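Side-chain contacts in B-agarase (Saccharophagus degradans, PDB 4BQ2), which hydrolyses the beta-linkages of agarose as an exo-acting beta-agarase of glycoside hydrolase family 50: residues E27-I32 and T181-N186; I102-P105 and S111-A114; F86-T91 and R150-M155. All coordinates share one frame; numbering follows the deposited sequence.

Interaction 1. Residues E27-I32 and T181-N186; sequences ETYTGI and TVIIDN. With CA (calcium ion), chain K.
The ring of Tyr29 takes a methyl group on one face and a carboxylate oxygen at its edge. Ile183 CG2 lies over that face, 4.0 Å from the ring centroid and 25° off the normal, a CH-pi contact displaced toward the rim at CG and CD1. At the phenolic end, Asp185 OD2 sits in the plane of the ring and accepts a short hydrogen bond from Tyr29 OH, 2.5 Å long. The carboxylate itself is turned almost upright to the ring, the two planes being 80° apart. Tyr29 OH reaches the anti lone pair of OD2, on the side away from the other oxygen, so both oxygens can still grip the calcium ion, at 2.6 Å from OD1 and 2.5 Å from OD2. Asp185 swings its carboxylate away from its own backbone nitrogen (chi1 -164°) and out to the metal. Tyr29, in the second shell, helps the two-oxygen grip on the calcium to hold the carboxylate in its rotation. A calcium-bound water donates to Asn186 OD1, and the ND2 of the same amide is held by Asp75. Asp7, Glu9, Ser37 and Lys38 supply the remaining four ligand atoms, completing a seven-ligand site in the carbohydrate-binding-module-like domain. So many ligands from distant parts of the sequence are consistent with a structural role for the ion. Strand 27-30 passes nearly at right angles over strand 181-186, their axes 9.0 Å apart. Side chains thus join the two, whereas backbone pairing goes to others: Tyr29 bonds with Ser37 of strand 36-44, Ile183 with Val77 of strand 70-79, and strand 180-191 runs between strands 36-44 and 70-79, with Met109 of a nearby loop also touching Tyr29.

Interaction 2. Residues I102-P105 and S111-A114; sequences IDIP and SYYA
This is face-to-face packing between two antiparallel strands in the buried interior of the carbohydrate-binding-module-like beta domain, arranged as a beta-arch. Segments 102-105 and 111-114 follow one another closely in the chain, yet their strand axes lie 10.1 Å apart and meet through side chains. Their backbones do not pair with each other: Ile102 and Ile104 bond to strand 84-92 and Tyr112 to Phe74, while strands 70-79 (through Ser78, bonded to Pro105) and 150-155 reach both. Tyr112 spans the gap almost alone. Its CG is anti to the carbonyl carbon (chi1 -69°), which sends the ring across toward the opposing strand. Ile104 CD1 comes down over one face, 3.9 Å from the ring centroid and 18° off the normal, a CH-pi contact shifted toward the CZ end of the ring. The methyl gets there because the side chain of Ile104 bends back toward Tyr112 although its first bond does not aim at it. Ile102 CG2 approaches CD2 of the tyrosine obliquely at 3.7 Å, but Ile102 is modelled in two conformers and this touch is the less certain. The phenol oxygen is not left to apolar company: it hydrogen-bonds Arg150, whose guanidinium group also makes a salt bridge with Asp103, so that the arginine ties together a residue from each strand. Where the ring ends, Pro105 CD abuts Tyr112 OH at 3.3 Å, and Asp103 O stands 3.5 Å from the same hydroxyl.

Interaction 3. Residues F86-T91 and R150-M155; sequences FYLDVT and RQFVWM
Phe152 marks the break in strand 150-155 of the beta domain, and its ring fills the buried interior against Leu88 of strand 84-92. Strand 150-155 makes two different pairings, parallel to strand 110-115 and antiparallel to strand 97-104. Backbone bonds of Leu88 with Arg100 and of Phe86 with Ile102 set the position of the strand that carries Leu88. This leucine covers one face of the ring with two parts of its side chain. CD2 stands over the centre, 4.2 Å from the centroid and only 6° off the normal, a well-centred CH-pi contact at a rather long distance. CB lies over the same face, above the rim at Phe152 CE1, 3.7 Å from that atom. The branch of Leu88 folds over the aromatic face because its CG points away from the backbone nitrogen (chi1 165°), and its other surroundings include Ala114 of strand 110-115. The carbonyl oxygen of Phe86 lies near the plane of the same ring, at its edge, 4.3 Å from Phe152 CE1; this is a loose approach, and that oxygen finds its polar partner in Ser101. A second, looser touch is made by Tyr87, which leaves the opposite side of strand 84-92 from Leu88. The end of its side chain turns back so that CE2 lies 4.3 Å from the CE methyl of Met155, reached obliquely. Tyr87 also touches Ile668, a residue far along the sequence, and Phe152 rests on Tyr112 of the neighbouring strand. Everything that passes between segments 86-91 and 150-155 is therefore van der Waals and CH-pi in character, without directional bonds, so the fit depends on shape and on exclusion of water.

All three contacts lie in the carbohydrate-binding-module-like part of the chain, nested along the sequence: interaction 2 lies inside the loop closed by interaction 3, and both inside that closed by interaction 1. Interactions 2 and 3 have centres about 8 Å apart, and probable hydrogen bonds from Arg150 N to Ser111 O and from Phe152 N to Tyr113 O join them. The centre of interaction 1 sits about 13 Å from that of interaction 2 and 19 Å from that of interaction 3. Val182 and Ile184 pack on Phe86 in the interior, whereas Ile32 CD1 touches Ser111 OG nearer the surface. Calcium site and packed interior thus share one beta domain, which the ion probably helps to stabilise.

Interaction 1. Residues E27-I32 and T181-N186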
ATOM      1  N   GLU A  27     -13.830   9.042 -33.437  1.00 26.98           N
ATOM      2  CA  GLU A  27     -13.198  10.258 -33.961  1.00 27.96           C
ATOM      3  C   GLU A  27     -11.891   9.893 -34.659  1.00 28.08           C
ATOM      4  O   GLU A  27     -11.313   8.830 -34.408  1.00 25.73           O
ATOM      5  CB  GLU A  27     -12.858  11.265 -32.853  1.00 32.09           C
ATOM      6  CG  GLU A  27     -13.898  11.471 -31.751  1.00 39.73           C
ATOM      7  CD  GLU A  27     -15.091  12.308 -32.182  1.00 42.98           C
ATOM      8  OE1 GLU A  27     -15.065  12.841 -33.325  1.00 42.03           O
ATOM      9  OE2 GLU A  27     -16.053  12.430 -31.370  1.00 43.58           O
ATOM     10  N   THR A  28     -11.433  10.799 -35.517  1.00 29.89           N
ATOM     11  CA  THR A  28     -10.101  10.704 -36.120  1.00 30.59           C
ATOM     12  C   THR A  28      -9.068  11.341 -35.185  1.00 29.48           C
ATOM     13  O   THR A  28      -9.286  12.444 -34.652  1.00 30.64           O
ATOM     14  CB  THR A  28     -10.081  11.342 -37.531  1.00 31.30           C
ATOM     15  OG1 THR A  28     -10.979  10.620 -38.368  1.00 31.08           O
ATOM     16  CG2 THR A  28      -8.687  11.263 -38.163  1.00 30.57           C
ATOM     17  N   TYR A  29      -7.965  10.626 -34.968  1.00 27.71           N
ATOM     18  CA  TYR A  29      -6.882  11.054 -34.055  1.00 26.99           C
ATOM     19  C   TYR A  29      -5.587  10.602 -34.759  1.00 28.54           C
ATOM     20  O   TYR A  29      -5.662   9.767 -35.677  1.00 29.46           O
ATOM     21  CB  TYR A  29      -7.023  10.334 -32.690  1.00 25.52           C
ATOM     22  CG  TYR A  29      -6.540   8.908 -32.824  1.00 26.70           C
ATOM     23  CD1 TYR A  29      -7.326   7.940 -33.457  1.00 26.50           C
ATOM     24  CD2 TYR A  29      -5.273   8.547 -32.413  1.00 24.35           C
ATOM     25  CE1 TYR A  29      -6.871   6.643 -33.625  1.00 25.09           C
ATOM     26  CE2 TYR A  29      -4.798   7.254 -32.607  1.00 26.08           C
ATOM     27  CZ  TYR A  29      -5.601   6.314 -33.224  1.00 23.87           C
ATOM     28  OH  TYR A  29      -5.118   5.043 -33.429  1.00 24.42           O
ATOM     29  N   THR A  30      -4.426  11.118 -34.337  1.00 25.08           N
ATOM     30  CA  THR A  30      -3.104  10.646 -34.809  1.00 23.82           C
ATOM     31  C   THR A  30      -2.578   9.385 -34.114  1.00 23.90           C
ATOM     32  O   THR A  30      -2.269   9.396 -32.908  1.00 23.82           O
ATOM     33  CB  THR A  30      -2.045  11.757 -34.678  1.00 25.04           C
ATOM     34  OG1 THR A  30      -2.483  12.906 -35.415  1.00 26.47           O
ATOM     35  CG2 THR A  30      -0.678  11.272 -35.182  1.00 26.75           C
ATOM     36  N   GLY A  31      -2.461   8.288 -34.868  1.00 22.63           N
ATOM     37  CA  GLY A  31      -2.024   7.015 -34.303  1.00 23.32           C
ATOM     38  C   GLY A  31      -0.536   6.917 -33.967  1.00 23.15           C
ATOM     39  O   GLY A  31       0.231   7.856 -34.208  1.00 22.60           O
ATOM     40  N   ILE A  32      -0.150   5.763 -33.434  1.00 24.14           N
ATOM     41  CA  ILE A  32       1.215   5.493 -32.974  1.00 26.16           C
ATOM     42  C   ILE A  32       2.233   5.616 -34.099  1.00 28.48           C
ATOM     43  O   ILE A  32       3.389   5.988 -33.860  1.00 27.27           O
ATOM     44  CB  ILE A  32       1.375   4.089 -32.300  1.00 26.80           C
ATOM     45  CG1 ILE A  32       0.968   2.928 -33.241  1.00 28.19           C
ATOM     46  CG2 ILE A  32       0.619   4.010 -30.990  1.00 24.00           C
ATOM     47  CD1 ILE A  32       1.783   1.663 -33.063  1.00 30.67           C
ATOM     48  N   THR A 181     -10.288  11.646 -20.259  1.00 18.40           N
ATOM     49  CA  THR A 181     -10.723  11.309 -21.638  1.00 18.94           C
ATOM     50  C   THR A 181      -9.551  10.633 -22.367  1.00 19.75           C
ATOM     51  O   THR A 181      -8.421  11.139 -22.315  1.00 17.58           O
ATOM     52  CB  THR A 181     -11.145  12.576 -22.415  1.00 19.41           C
ATOM     53  OG1 THR A 181     -12.184  13.252 -21.695  1.00 21.18           O
ATOM     54  CG2 THR A 181     -11.650  12.231 -23.868  1.00 20.31           C
ATOM     55  N   VAL A 182      -9.822   9.504 -23.020  1.00 17.10           N
ATOM     56  CA  VAL A 182      -8.801   8.808 -23.772  1.00 17.04           C
ATOM     57  C   VAL A 182      -9.294   8.546 -25.193  1.00 17.32           C
ATOM     58  O   VAL A 182     -10.503   8.621 -25.460  1.00 15.82           O
ATOM     59  CB  VAL A 182      -8.421   7.460 -23.115  1.00 16.21           C
ATOM     60  CG1 VAL A 182      -7.818   7.694 -21.725  1.00 15.86           C
ATOM     61  CG2 VAL A 182      -9.628   6.507 -23.072  1.00 16.79           C
ATOM     62  N   ILE A 183      -8.341   8.239 -26.088  1.00 17.97           N
ATOM     63  CA  ILE A 183      -8.664   7.642 -27.379  1.00 18.53           C
ATOM     64  C   ILE A 183      -8.036   6.264 -27.349  1.00 17.14           C
ATOM     65  O   ILE A 183      -6.871   6.121 -26.974  1.00 18.09           O
ATOM     66  CB  ILE A 183      -8.064   8.403 -28.588  1.00 19.56           C
ATOM     67  CG1 ILE A 183      -8.332   9.897 -28.506  1.00 23.51           C
ATOM     68  CG2 ILE A 183      -8.600   7.852 -29.906  1.00 19.38           C
ATOM     69  CD1 ILE A 183      -9.796  10.250 -28.443  1.00 25.98           C
ATOM     70  N   ILE A 184      -8.802   5.264 -27.751  1.00 16.74           N
ATOM     71  CA  ILE A 184      -8.378   3.869 -27.787  1.00 16.01           C
ATOM     72  C   ILE A 184      -8.484   3.403 -29.245  1.00 17.77           C
ATOM     73  O   ILE A 184      -9.457   3.723 -29.932  1.00 17.69           O
ATOM     74  CB  ILE A 184      -9.281   2.996 -26.899  1.00 17.27           C
ATOM     75  CG1 ILE A 184      -9.179   3.420 -25.400  1.00 16.43           C
ATOM     76  CG2 ILE A 184      -8.954   1.510 -27.074  1.00 17.02           C
ATOM     77  CD1 ILE A 184     -10.274   2.828 -24.524  1.00 15.76           C
ATOM     78  N   ASP A 185      -7.502   2.647 -29.715  1.00 17.48           N
ATOM     79  CA  ASP A 185      -7.564   2.105 -31.084  1.00 18.06           C
ATOM     80  C   ASP A 185      -6.823   0.788 -31.143  1.00 18.64           C
ATOM     81  O   ASP A 185      -5.973   0.501 -30.271  1.00 18.75           O
ATOM     82  CB  ASP A 185      -7.025   3.146 -32.069  1.00 18.67           C
ATOM     83  CG  ASP A 185      -7.397   2.833 -33.522  1.00 19.19           C
ATOM     84  OD1 ASP A 185      -8.146   1.860 -33.761  1.00 17.94           O
ATOM     85  OD2 ASP A 185      -6.895   3.531 -34.427  1.00 17.60           O
ATOM     86  N   ASN A 186      -7.182  -0.054 -32.125  1.00 18.82           N
ATOM     87  CA  ASN A 186      -6.418  -1.252 -32.482  1.00 18.60           C
ATOM     88  C   ASN A 186      -6.330  -2.279 -31.367  1.00 18.75           C
ATOM     89  O   ASN A 186      -5.255  -2.754 -31.038  1.00 17.52           O
ATOM     90  CB  ASN A 186      -5.020  -0.876 -32.997  1.00 20.15           C
ATOM     91  CG  ASN A 186      -5.088  -0.002 -34.247  1.00 21.63           C
ATOM     92  OD1 ASN A 186      -5.874  -0.277 -35.155  1.00 22.58           O
ATOM     93  ND2 ASN A 186      -4.285   1.056 -34.291  1.00 20.76           N
TER
HETATM   94 CA    CA K1797      -8.533   2.806 -36.165  1.00 22.65          CA
HETATM   95  O   HOH W   1      -7.171   1.555 -37.130  1.00 21.20           O

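Interaction 2. Residues I102-P105 and S111-A114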
ATOM      1  N   ILE A 102      -1.786   0.907 -15.682  0.50 16.16           N
ATOM      2  CA  ILE A 102      -0.684   1.762 -16.146  0.50 16.32           C
ATOM      3  C   ILE A 102      -1.180   3.196 -16.300  0.50 16.26           C
ATOM      4  O   ILE A 102      -2.396   3.438 -16.361  0.50 16.97           O
ATOM      5  CB  ILE A 102      -0.075   1.216 -17.478  0.50 16.35           C
ATOM      6  CG1 ILE A 102       1.272   1.863 -17.779  0.50 16.63           C
ATOM      7  CG2 ILE A 102      -1.050   1.387 -18.642  0.50 16.47           C
ATOM      8  CD1 ILE A 102       2.299   1.573 -16.712  0.50 16.20           C
ATOM      9  N   ASP A 103      -0.253   4.151 -16.343  1.00 16.05           N
ATOM     10  CA  ASP A 103      -0.571   5.549 -16.645  1.00 15.74           C
ATOM     11  C   ASP A 103      -0.674   5.720 -18.151  1.00 16.32           C
ATOM     12  O   ASP A 103       0.101   5.102 -18.885  1.00 15.12           O
ATOM     13  CB  ASP A 103       0.578   6.468 -16.187  1.00 16.18           C
ATOM     14  CG  ASP A 103       1.894   6.134 -16.856  1.00 17.02           C
ATOM     15  OD1 ASP A 103       2.462   5.058 -16.532  1.00 16.40           O
ATOM     16  OD2 ASP A 103       2.349   6.949 -17.718  1.00 16.91           O
ATOM     17  N   ILE A 104      -1.628   6.546 -18.585  1.00 15.93           N
ATOM     18  CA  ILE A 104      -1.794   6.928 -19.982  1.00 16.94           C
ATOM     19  C   ILE A 104      -1.551   8.423 -20.080  1.00 17.17           C
ATOM     20  O   ILE A 104      -2.403   9.239 -19.675  1.00 19.08           O
ATOM     21  CB  ILE A 104      -3.195   6.597 -20.545  1.00 16.16           C
ATOM     22  CG1 ILE A 104      -3.651   5.179 -20.144  1.00 16.28           C
ATOM     23  CG2 ILE A 104      -3.202   6.859 -22.044  1.00 17.19           C
ATOM     24  CD1 ILE A 104      -2.772   4.007 -20.639  1.00 16.27           C
ATOM     25  N   PRO A 105      -0.366   8.806 -20.586  1.00 17.25           N
ATOM     26  CA  PRO A 105      -0.040  10.226 -20.705  1.00 17.21           C
ATOM     27  C   PRO A 105      -0.825  10.914 -21.811  1.00 16.92           C
ATOM     28  O   PRO A 105      -1.306  10.249 -22.727  1.00 17.80           O
ATOM     29  CB  PRO A 105       1.476  10.231 -21.056  1.00 16.20           C
ATOM     30  CG  PRO A 105       1.970   8.888 -20.633  1.00 17.71           C
ATOM     31  CD  PRO A 105       0.804   7.947 -20.854  1.00 16.44           C
ATOM     32  N   SER A 111       1.413   2.135 -27.738  1.00 20.31           N
ATOM     33  CA  SER A 111       0.799   0.801 -27.669  1.00 20.54           C
ATOM     34  C   SER A 111       1.080   0.199 -26.320  1.00 20.29           C
ATOM     35  O   SER A 111       2.221   0.320 -25.796  1.00 19.39           O
ATOM     36  CB  SER A 111       1.391  -0.170 -28.722  1.00 23.31           C
ATOM     37  OG  SER A 111       0.828   0.023 -30.001  1.00 25.95           O
ATOM     38  N   TYR A 112       0.064  -0.475 -25.776  1.00 18.32           N
ATOM     39  CA  TYR A 112       0.128  -1.034 -24.440  1.00 18.65           C
ATOM     40  C   TYR A 112      -0.205  -2.518 -24.493  1.00 18.61           C
ATOM     41  O   TYR A 112      -1.139  -2.912 -25.190  1.00 19.45           O
ATOM     42  CB  TYR A 112      -0.880  -0.300 -23.525  1.00 17.48           C
ATOM     43  CG  TYR A 112      -0.486   1.124 -23.236  1.00 16.66           C
ATOM     44  CD1 TYR A 112      -0.853   2.171 -24.093  1.00 16.44           C
ATOM     45  CD2 TYR A 112       0.269   1.421 -22.107  1.00 15.77           C
ATOM     46  CE1 TYR A 112      -0.484   3.475 -23.848  1.00 15.82           C
ATOM     47  CE2 TYR A 112       0.642   2.704 -21.834  1.00 16.26           C
ATOM     48  CZ  TYR A 112       0.291   3.740 -22.716  1.00 16.77           C
ATOM     49  OH  TYR A 112       0.674   5.036 -22.386  1.00 15.86           O
ATOM     50  N   TYR A 113       0.509  -3.353 -23.748  1.00 18.37           N
ATOM     51  CA  TYR A 113       0.138  -4.775 -23.795  1.00 19.58           C
ATOM     52  C   TYR A 113      -0.005  -5.437 -22.458  1.00 19.35           C
ATOM     53  O   TYR A 113       0.675  -5.079 -21.493  1.00 18.58           O
ATOM     54  CB  TYR A 113       1.084  -5.598 -24.699  1.00 20.17           C
ATOM     55  CG  TYR A 113       2.528  -5.639 -24.218  1.00 20.96           C
ATOM     56  CD1 TYR A 113       3.436  -4.643 -24.596  1.00 21.88           C
ATOM     57  CD2 TYR A 113       2.984  -6.680 -23.419  1.00 22.10           C
ATOM     58  CE1 TYR A 113       4.767  -4.680 -24.175  1.00 23.21           C
ATOM     59  CE2 TYR A 113       4.307  -6.736 -22.991  1.00 23.79           C
ATOM     60  CZ  TYR A 113       5.190  -5.731 -23.377  1.00 26.01           C
ATOM     61  OH  TYR A 113       6.493  -5.793 -22.938  1.00 26.66           O
ATOM     62  N   ALA A 114      -0.881  -6.440 -22.434  1.00 18.53           N
ATOM     63  CA  ALA A 114      -1.089  -7.270 -21.280  1.00 19.11           C
ATOM     64  C   ALA A 114      -0.978  -8.715 -21.704  1.00 19.52           C
ATOM     65  O   ALA A 114      -1.763  -9.204 -22.529  1.00 19.12           O
ATOM     66  CB  ALA A 114      -2.457  -6.989 -20.651  1.00 17.88           C
TER

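Interaction 3. Residues F86-T91 and R150-M155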
ATOM      1  N   PHE A  86      -5.473   3.708 -16.130  1.00 14.85           N
ATOM      2  CA  PHE A  86      -6.435   2.684 -16.457  1.00 16.18           C
ATOM      3  C   PHE A  86      -6.174   1.421 -15.645  1.00 16.47           C
ATOM      4  O   PHE A  86      -5.000   0.974 -15.509  1.00 17.10           O
ATOM      5  CB  PHE A  86      -6.327   2.310 -17.957  1.00 15.87           C
ATOM      6  CG  PHE A  86      -7.393   2.903 -18.807  1.00 17.21           C
ATOM      7  CD1 PHE A  86      -8.674   3.190 -18.272  1.00 17.27           C
ATOM      8  CD2 PHE A  86      -7.164   3.138 -20.160  1.00 17.74           C
ATOM      9  CE1 PHE A  86      -9.686   3.699 -19.084  1.00 17.94           C
ATOM     10  CE2 PHE A  86      -8.159   3.652 -20.971  1.00 18.11           C
ATOM     11  CZ  PHE A  86      -9.420   3.953 -20.429  1.00 18.22           C
ATOM     12  N   TYR A  87      -7.261   0.839 -15.139  1.00 15.56           N
ATOM     13  CA  TYR A  87      -7.251  -0.504 -14.603  1.00 14.68           C
ATOM     14  C   TYR A  87      -7.774  -1.413 -15.687  1.00 15.75           C
ATOM     15  O   TYR A  87      -8.855  -1.160 -16.215  1.00 15.87           O
ATOM     16  CB  TYR A  87      -8.138  -0.584 -13.364  1.00 16.20           C
ATOM     17  CG  TYR A  87      -7.538   0.147 -12.174  1.00 15.48           C
ATOM     18  CD1 TYR A  87      -7.788   1.493 -11.977  1.00 16.46           C
ATOM     19  CD2 TYR A  87      -6.716  -0.518 -11.274  1.00 16.90           C
ATOM     20  CE1 TYR A  87      -7.238   2.188 -10.883  1.00 16.73           C
ATOM     21  CE2 TYR A  87      -6.154   0.150 -10.181  1.00 17.49           C
ATOM     22  CZ  TYR A  87      -6.421   1.500 -10.000  1.00 17.53           C
ATOM     23  OH  TYR A  87      -5.871   2.144  -8.905  1.00 18.12           O
ATOM     24  N   LEU A  88      -6.984  -2.427 -16.062  1.00 16.32           N
ATOM     25  CA  LEU A  88      -7.411  -3.398 -17.038  1.00 16.38           C
ATOM     26  C   LEU A  88      -7.744  -4.672 -16.255  1.00 16.95           C
ATOM     27  O   LEU A  88      -6.860  -5.235 -15.610  1.00 16.54           O
ATOM     28  CB  LEU A  88      -6.296  -3.648 -18.074  1.00 15.62           C
ATOM     29  CG  LEU A  88      -6.532  -4.909 -18.916  1.00 16.24           C
ATOM     30  CD1 LEU A  88      -7.647  -4.657 -19.931  1.00 15.60           C
ATOM     31  CD2 LEU A  88      -5.226  -5.386 -19.599  1.00 14.73           C
ATOM     32  N   ASP A  89      -9.017  -5.068 -16.284  1.00 17.59           N
ATOM     33  CA  ASP A  89      -9.466  -6.298 -15.645  1.00 19.06           C
ATOM     34  C   ASP A  89      -9.971  -7.197 -16.748  1.00 19.63           C
ATOM     35  O   ASP A  89     -10.797  -6.788 -17.554  1.00 20.90           O
ATOM     36  CB  ASP A  89     -10.617  -6.005 -14.682  1.00 19.89           C
ATOM     37  CG  ASP A  89     -10.160  -5.229 -13.444  1.00 22.66           C
ATOM     38  OD1 ASP A  89      -9.656  -5.880 -12.513  1.00 22.58           O
ATOM     39  OD2 ASP A  89     -10.303  -3.977 -13.422  1.00 23.36           O
ATOM     40  N   VAL A  90      -9.460  -8.424 -16.775  1.00 19.68           N
ATOM     41  CA  VAL A  90      -9.833  -9.384 -17.788  1.00 19.65           C
ATOM     42  C   VAL A  90     -10.401 -10.574 -17.023  1.00 20.08           C
ATOM     43  O   VAL A  90      -9.745 -11.108 -16.133  1.00 20.45           O
ATOM     44  CB  VAL A  90      -8.613  -9.790 -18.649  1.00 19.97           C
ATOM     45  CG1 VAL A  90      -8.996 -10.837 -19.681  1.00 18.15           C
ATOM     46  CG2 VAL A  90      -8.026  -8.565 -19.352  1.00 18.63           C
ATOM     47  N   THR A  91     -11.649 -10.935 -17.343  1.00 21.12           N
ATOM     48  CA  THR A  91     -12.390 -11.993 -16.635  1.00 21.93           C
ATOM     49  C   THR A  91     -12.688 -13.171 -17.574  1.00 22.08           C
ATOM     50  O   THR A  91     -13.071 -12.966 -18.731  1.00 21.21           O
ATOM     51  CB  THR A  91     -13.694 -11.424 -16.027  1.00 24.30           C
ATOM     52  OG1 THR A  91     -13.359 -10.340 -15.152  1.00 22.68           O
ATOM     53  CG2 THR A  91     -14.435 -12.472 -15.189  1.00 24.77           C
ATOM     54  N   ARG A 150       4.538  -0.339 -24.358  1.00 22.71           N
ATOM     55  CA  ARG A 150       4.487  -0.300 -22.899  1.00 21.04           C
ATOM     56  C   ARG A 150       3.746  -1.483 -22.318  1.00 21.00           C
ATOM     57  O   ARG A 150       2.638  -1.765 -22.711  1.00 21.00           O
ATOM     58  CB  ARG A 150       3.851   0.999 -22.435  1.00 19.41           C
ATOM     59  CG  ARG A 150       4.631   2.235 -22.908  1.00 19.25           C
ATOM     60  CD  ARG A 150       4.140   3.478 -22.193  1.00 18.99           C
ATOM     61  NE  ARG A 150       4.480   3.462 -20.761  1.00 17.32           N
ATOM     62  CZ  ARG A 150       3.810   4.156 -19.845  1.00 18.49           C
ATOM     63  NH1 ARG A 150       2.775   4.925 -20.201  1.00 16.97           N
ATOM     64  NH2 ARG A 150       4.187   4.110 -18.573  1.00 18.30           N
ATOM     65  N   GLN A 151       4.348  -2.145 -21.344  1.00 21.35           N
ATOM     66  CA  GLN A 151       3.723  -3.313 -20.716  1.00 22.04           C
ATOM     67  C   GLN A 151       2.808  -2.856 -19.576  1.00 22.34           C
ATOM     68  O   GLN A 151       3.264  -2.136 -18.680  1.00 22.53           O
ATOM     69  CB  GLN A 151       4.789  -4.306 -20.196  1.00 23.07           C
ATOM     70  CG  GLN A 151       4.108  -5.542 -19.639  1.00 24.90           C
ATOM     71  CD  GLN A 151       5.004  -6.708 -19.289  1.00 28.05           C
ATOM     72  OE1 GLN A 151       6.164  -6.553 -18.875  1.00 29.67           O
ATOM     73  NE2 GLN A 151       4.433  -7.890 -19.368  1.00 25.93           N
ATOM     74  N   PHE A 152       1.523  -3.234 -19.610  1.00 20.27           N
ATOM     75  CA  PHE A 152       0.629  -2.985 -18.462  1.00 20.56           C
ATOM     76  C   PHE A 152       1.304  -3.615 -17.248  1.00 21.72           C
ATOM     77  O   PHE A 152       1.880  -4.731 -17.335  1.00 22.56           O
ATOM     78  CB  PHE A 152      -0.739  -3.644 -18.645  1.00 21.24           C
ATOM     79  CG  PHE A 152      -1.820  -2.751 -19.228  1.00 21.06           C
ATOM     80  CD1 PHE A 152      -2.650  -1.998 -18.394  1.00 21.34           C
ATOM     81  CD2 PHE A 152      -2.077  -2.739 -20.607  1.00 20.85           C
ATOM     82  CE1 PHE A 152      -3.683  -1.205 -18.915  1.00 21.97           C
ATOM     83  CE2 PHE A 152      -3.093  -1.949 -21.136  1.00 19.91           C
ATOM     84  CZ  PHE A 152      -3.911  -1.186 -20.294  1.00 21.35           C
ATOM     85  N   VAL A 153       1.230  -2.933 -16.111  1.00 17.74           N
ATOM     86  CA  VAL A 153       1.981  -3.384 -14.948  1.00 18.85           C
ATOM     87  C   VAL A 153       1.153  -4.374 -14.166  1.00 17.84           C
ATOM     88  O   VAL A 153      -0.043  -4.154 -13.969  1.00 17.34           O
ATOM     89  CB  VAL A 153       2.300  -2.189 -14.035  1.00 18.08           C
ATOM     90  CG1 VAL A 153       3.042  -2.587 -12.773  1.00 18.72           C
ATOM     91  CG2 VAL A 153       3.089  -1.145 -14.817  1.00 18.64           C
ATOM     92  N   TRP A 154       1.786  -5.409 -13.625  1.00 18.99           N
ATOM     93  CA  TRP A 154       1.048  -6.378 -12.833  1.00 18.18           C
ATOM     94  C   TRP A 154       0.602  -5.758 -11.508  1.00 18.72           C
ATOM     95  O   TRP A 154       1.407  -5.117 -10.825  1.00 21.41           O
ATOM     96  CB  TRP A 154       1.917  -7.603 -12.532  1.00 19.17           C
ATOM     97  CG  TRP A 154       1.163  -8.625 -11.749  1.00 18.61           C
ATOM     98  CD1 TRP A 154       1.344  -8.957 -10.436  1.00 19.86           C
ATOM     99  CD2 TRP A 154       0.097  -9.442 -12.232  1.00 19.77           C
ATOM    100  NE1 TRP A 154       0.431  -9.920 -10.057  1.00 18.72           N
ATOM    101  CE2 TRP A 154      -0.342 -10.237 -11.150  1.00 19.24           C
ATOM    102  CE3 TRP A 154      -0.538  -9.580 -13.486  1.00 19.97           C
ATOM    103  CZ2 TRP A 154      -1.370 -11.190 -11.281  1.00 19.77           C
ATOM    104  CZ3 TRP A 154      -1.583 -10.530 -13.616  1.00 20.57           C
ATOM    105  CH2 TRP A 154      -1.986 -11.316 -12.513  1.00 19.67           C
ATOM    106  N   MET A 155      -0.666  -5.990 -11.150  1.00 19.25           N
ATOM    107  CA  MET A 155      -1.247  -5.532  -9.892  1.00 18.91           C
ATOM    108  C   MET A 155      -1.612  -6.719  -8.999  1.00 19.71           C
ATOM    109  O   MET A 155      -1.028  -6.910  -7.900  1.00 21.55           O
ATOM    110  CB  MET A 155      -2.459  -4.610 -10.157  1.00 18.50           C
ATOM    111  CG  MET A 155      -2.110  -3.380 -10.995  1.00 17.81           C
ATOM    112  SD  MET A 155      -0.990  -2.224 -10.162  1.00 18.57           S
ATOM    113  CE  MET A 155      -2.191  -1.301  -9.197  1.00 18.17           C
TER